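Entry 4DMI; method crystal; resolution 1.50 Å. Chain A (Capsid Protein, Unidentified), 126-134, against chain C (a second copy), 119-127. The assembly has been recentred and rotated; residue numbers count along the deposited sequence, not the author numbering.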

ATOM      1  N   THR A 126      13.536  30.019 -18.447  1.00 14.91           N
ATOM      2  CA  THR A 126      14.710  29.261 -18.878  1.00 16.63           C
ATOM      3  C   THR A 126      14.410  28.317 -20.034  1.00 20.99           C
ATOM      4  O   THR A 126      13.296  27.809 -20.161  1.00 20.50           O
ATOM      5  CB  THR A 126      15.331  28.441 -17.716  1.00 19.22           C
ATOM      6  OG1 THR A 126      16.501  27.759 -18.182  1.00 20.94           O
ATOM      7  CG2 THR A 126      14.342  27.423 -17.169  1.00 18.38           C
ATOM      8  N   THR A 127      15.420  28.078 -20.866  1.00 18.51           N
ATOM      9  CA  THR A 127      15.327  27.084 -21.930  1.00 17.75           C
ATOM     10  C   THR A 127      16.155  25.844 -21.591  1.00 16.76           C
ATOM     11  O   THR A 127      16.256  24.910 -22.393  1.00 17.04           O
ATOM     12  CB  THR A 127      15.794  27.656 -23.282  1.00 18.46           C
ATOM     13  OG1 THR A 127      17.112  28.198 -23.138  1.00 22.93           O
ATOM     14  CG2 THR A 127      14.851  28.758 -23.737  1.00 20.90           C
ATOM     15  N   ALA A 128      16.759  25.847 -20.407  1.00 15.28           N
ATOM     16  CA  ALA A 128      17.473  24.681 -19.914  1.00 16.17           C
ATOM     17  C   ALA A 128      16.505  23.878 -19.058  1.00 16.32           C
ATOM     18  O   ALA A 128      16.344  24.159 -17.868  1.00 20.70           O
ATOM     19  CB  ALA A 128      18.687  25.097 -19.097  1.00 15.62           C
ATOM     20  N   VAL A 129      15.873  22.879 -19.671  1.00 12.62           N
ATOM     21  CA  VAL A 129      14.774  22.148 -19.046  1.00 12.50           C
ATOM     22  C   VAL A 129      15.223  20.842 -18.406  1.00 11.10           C
ATOM     23  O   VAL A 129      15.513  19.857 -19.100  1.00 10.44           O
ATOM     24  CB  VAL A 129      13.651  21.844 -20.063  1.00 10.28           C
ATOM     25  CG1 VAL A 129      12.425  21.279 -19.336  1.00 11.89           C
ATOM     26  CG2 VAL A 129      13.274  23.105 -20.857  1.00 13.78           C
ATOM     27  N   GLN A 130      15.280  20.823 -17.077  1.00  8.10           N
ATOM     28  CA  GLN A 130      15.647  19.607 -16.361  1.00  6.87           C
ATOM     29  C   GLN A 130      14.517  18.593 -16.442  1.00  7.90           C
ATOM     30  O   GLN A 130      13.332  18.953 -16.562  1.00  9.34           O
ATOM     31  CB  GLN A 130      15.990  19.894 -14.887  1.00  8.04           C
ATOM     32  CG  GLN A 130      17.189  20.826 -14.692  1.00  6.79           C
ATOM     33  CD  GLN A 130      18.496  20.208 -15.179  1.00  8.50           C
ATOM     34  OE1 GLN A 130      18.691  18.997 -15.098  1.00  9.74           O
ATOM     35  NE2 GLN A 130      19.400  21.045 -15.677  1.00 11.82           N
ATOM     36  N   SER A 131      14.897  17.327 -16.354  1.00  6.49           N
ATOM     37  CA  SER A 131      13.988  16.199 -16.478  1.00  5.67           C
ATOM     38  C   SER A 131      14.087  15.271 -15.266  1.00  6.91           C
ATOM     39  O   SER A 131      15.158  15.113 -14.672  1.00  8.34           O
ATOM     40  CB  SER A 131      14.301  15.454 -17.797  1.00  5.72           C
ATOM     41  OG  SER A 131      13.608  14.219 -17.909  1.00  5.96           O
ATOM     42  N   VAL A 132      12.958  14.649 -14.922  1.00  5.78           N
ATOM     43  CA  VAL A 132      12.870  13.684 -13.830  1.00  5.72           C
ATOM     44  C   VAL A 132      12.095  12.464 -14.316  1.00  6.21           C
ATOM     45  O   VAL A 132      11.378  12.531 -15.318  1.00  6.17           O
ATOM     46  CB  VAL A 132      12.141  14.284 -12.596  1.00  6.92           C
ATOM     47  CG1 VAL A 132      12.965  15.408 -11.963  1.00  6.57           C
ATOM     48  CG2 VAL A 132      10.730  14.774 -12.975  1.00  6.90           C
ATOM     49  N   PRO A 133      12.233  11.328 -13.624  1.00  4.85           N
ATOM     50  CA  PRO A 133      11.363  10.204 -13.976  1.00  5.65           C
ATOM     51  C   PRO A 133       9.914  10.536 -13.631  1.00  6.81           C
ATOM     52  O   PRO A 133       9.627  11.237 -12.646  1.00  7.64           O
ATOM     53  CB  PRO A 133      11.878   9.063 -13.094  1.00  6.86           C
ATOM     54  CG  PRO A 133      12.541   9.767 -11.922  1.00  5.72           C
ATOM     55  CD  PRO A 133      13.138  11.019 -12.501  1.00  5.09           C
ATOM     56  N   VAL A 134       9.008  10.048 -14.468  1.00  5.19           N
ATOM     57  CA  VAL A 134       7.583  10.158 -14.219  1.00  5.02           C
ATOM     58  C   VAL A 134       7.095   8.739 -13.933  1.00  5.42           C
ATOM     59  O   VAL A 134       6.975   7.917 -14.830  1.00  6.92           O
ATOM     60  CB  VAL A 134       6.815  10.747 -15.420  1.00  5.37           C
ATOM     61  CG1 VAL A 134       5.349  10.995 -15.015  1.00  6.95           C
ATOM     62  CG2 VAL A 134       7.452  12.045 -15.895  1.00  6.42           C
TER
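Chain C (119-127) RIVSPDGTT

Chain C 119-127 lies antiparallel along chain A 126-134 in this contact between two copies of the capsid protein, the end-to-end directions of the touching parts 167° apart. Both segments are largely extended loop; strand is confined to Arg C119 to Val C121 and to Pro A133 and Val A134. The register runs Ala A128 against Gly C125 (CA to CA 4.5 Å), Val A129 against Asp C124 (CA to CA 5.1 Å), Gln A130 against Pro C123 (CA to CA 4.9 Å) and, more loosely, Pro A133 against Ile C120 (CA to CA 6.1 Å).

Backbone pairing: a single antiparallel bridge is closed by two hydrogen bonds, Val A129 N to Asp C124 O (2.8 Å) and Asp C124 N to Val A129 O (3.1 Å). The same carbonyls receive CA-H...O contacts, Ala A128 CA to Asp C124 O at 3.6 Å and Pro C123 CA to Val A129 O at 3.5 Å. Pro C123 has no amide hydrogen to donate. Gly C125 turns at positive phi (77°) and passes close to chain A; a CB there would clash with Thr A127 O.

Side chain to backbone: Ser A131 points toward chain C, and its OG accepts a nearly straight hydrogen bond from Ser C122 N (2.9 Å, 172°).

Apolar packing: Pro A133 CB meets Ile C120 CG2 at 3.9 Å, while Pro A133 CD lies 4.2 Å from Val C121 CG1. Farther along, Ala A128 CB rests 3.7 Å from Thr C126 CB.

Water bridges: one water donates to Thr A127 O (2.7 Å) and Asp C124 OD2 (2.9 Å), another to Val A129 O (3.0 Å) and Ser C122 O (2.8 Å). A third joins Thr A127 OG1 to Gly C125 O, 2.8 Å from each.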

ATOM      1  N   ARG C 119      18.569   4.979 -15.732  1.00  6.97           N
ATOM      2  CA  ARG C 119      18.931   5.781 -16.906  1.00  6.16           C
ATOM      3  C   ARG C 119      17.675   6.271 -17.595  1.00  6.38           C
ATOM      4  O   ARG C 119      17.197   5.675 -18.562  1.00  9.32           O
ATOM      5  CB  ARG C 119      19.796   4.964 -17.862  1.00 14.49           C
ATOM      6  CG  ARG C 119      21.209   4.729 -17.337  1.00 14.74           C
ATOM      7  CD  ARG C 119      22.131   4.271 -18.456  1.00 19.49           C
ATOM      8  NE  ARG C 119      21.501   3.299 -19.346  1.00 24.14           N
ATOM      9  CZ  ARG C 119      21.557   3.356 -20.677  1.00 26.62           C
ATOM     10  NH1 ARG C 119      22.213   4.336 -21.280  1.00 22.25           N
ATOM     11  NH2 ARG C 119      20.954   2.430 -21.410  1.00 28.25           N
ATOM     12  N   ILE C 120      17.137   7.366 -17.071  1.00  7.52           N
ATOM     13  CA  ILE C 120      15.773   7.746 -17.368  1.00  7.20           C
ATOM     14  C   ILE C 120      15.557   9.215 -17.706  1.00  9.27           C
ATOM     15  O   ILE C 120      14.575   9.549 -18.360  1.00  9.22           O
ATOM     16  CB  ILE C 120      14.853   7.322 -16.180  1.00  8.32           C
ATOM     17  CG1 ILE C 120      13.362   7.461 -16.515  1.00  8.93           C
ATOM     18  CG2 ILE C 120      15.202   8.103 -14.916  1.00 12.38           C
ATOM     19  CD1 ILE C 120      12.930   6.667 -17.738  1.00  9.80           C
ATOM     20  N   VAL C 121      16.456  10.104 -17.298  1.00  6.35           N
ATOM     21  CA  VAL C 121      16.152  11.518 -17.505  1.00  7.11           C
ATOM     22  C   VAL C 121      16.525  12.013 -18.896  1.00  8.62           C
ATOM     23  O   VAL C 121      17.447  11.504 -19.540  1.00  8.57           O
ATOM     24  CB  VAL C 121      16.690  12.459 -16.383  1.00  9.89           C
ATOM     25  CG1 VAL C 121      16.336  11.920 -14.995  1.00  8.11           C
ATOM     26  CG2 VAL C 121      18.167  12.666 -16.497  1.00 11.29           C
ATOM     27  N   SER C 122      15.775  13.001 -19.369  1.00  7.55           N
ATOM     28  CA  SER C 122      15.963  13.533 -20.710  1.00  8.25           C
ATOM     29  C   SER C 122      15.997  15.048 -20.675  1.00  8.69           C
ATOM     30  O   SER C 122      14.994  15.700 -20.980  1.00  8.93           O
ATOM     31  CB  SER C 122      14.819  13.063 -21.611  1.00  8.81           C
ATOM     32  OG  SER C 122      15.017  13.440 -22.962  1.00 10.69           O
ATOM     33  N   PRO C 123      17.144  15.617 -20.293  1.00 10.02           N
ATOM     34  CA  PRO C 123      17.251  17.078 -20.240  1.00 10.02           C
ATOM     35  C   PRO C 123      17.229  17.671 -21.644  1.00 11.37           C
ATOM     36  O   PRO C 123      17.582  16.994 -22.606  1.00 12.85           O
ATOM     37  CB  PRO C 123      18.616  17.301 -19.584  1.00 11.93           C
ATOM     38  CG  PRO C 123      19.416  16.087 -19.957  1.00 12.61           C
ATOM     39  CD  PRO C 123      18.407  14.951 -19.917  1.00 11.00           C
ATOM     40  N   ASP C 124      16.798  18.921 -21.756  1.00 11.64           N
ATOM     41  CA  ASP C 124      16.820  19.619 -23.026  1.00 13.52           C
ATOM     42  C   ASP C 124      17.406  21.005 -22.829  1.00 15.15           C
ATOM     43  O   ASP C 124      17.087  21.683 -21.850  1.00 14.00           O
ATOM     44  CB  ASP C 124      15.408  19.727 -23.596  1.00 12.61           C
ATOM     45  CG  ASP C 124      15.387  20.343 -24.980  1.00 19.30           C
ATOM     46  OD1 ASP C 124      16.218  19.941 -25.832  1.00 23.00           O
ATOM     47  OD2 ASP C 124      14.541  21.234 -25.214  1.00 21.37           O
ATOM     48  N   GLY C 125      18.267  21.417 -23.752  1.00 14.83           N
ATOM     49  CA  GLY C 125      18.824  22.759 -23.727  1.00 13.34           C
ATOM     50  C   GLY C 125      19.926  22.946 -22.701  1.00 15.90           C
ATOM     51  O   GLY C 125      20.245  24.075 -22.333  1.00 16.50           O
ATOM     52  N   THR C 126      20.518  21.849 -22.238  1.00 13.49           N
ATOM     53  CA  THR C 126      21.576  21.942 -21.237  1.00 13.62           C
ATOM     54  C   THR C 126      22.409  20.671 -21.136  1.00 15.39           C
ATOM     55  O   THR C 126      21.897  19.563 -21.316  1.00 20.27           O
ATOM     56  CB  THR C 126      21.006  22.288 -19.830  1.00 18.64           C
ATOM     57  OG1 THR C 126      22.082  22.443 -18.897  1.00 19.08           O
ATOM     58  CG2 THR C 126      20.071  21.196 -19.334  1.00 18.82           C
ATOM     59  N   THR C 127      23.694  20.850 -20.835  1.00 14.87           N
ATOM     60  CA  THR C 127      24.598  19.749 -20.510  1.00 15.83           C
ATOM     61  C   THR C 127      24.806  19.613 -19.002  1.00 14.99           C
ATOM     62  O   THR C 127      25.543  18.744 -18.545  1.00 15.82           O
ATOM     63  CB  THR C 127      25.986  19.939 -21.157  1.00 19.10           C
ATOM     64  OG1 THR C 127      26.537  21.202 -20.761  1.00 21.40           O
ATOM     65  CG2 THR C 127      25.882  19.886 -22.666  1.00 24.42           C
TER
HETATM   66  O   HOH W   1      15.016  24.011 -24.594  1.00 22.58           O
HETATM   67  O   HOH W   2      19.276  26.471 -23.362  1.00 23.31           O
HETATM   68  O   HOH W   3      13.543  18.016 -20.418  1.00  8.94           O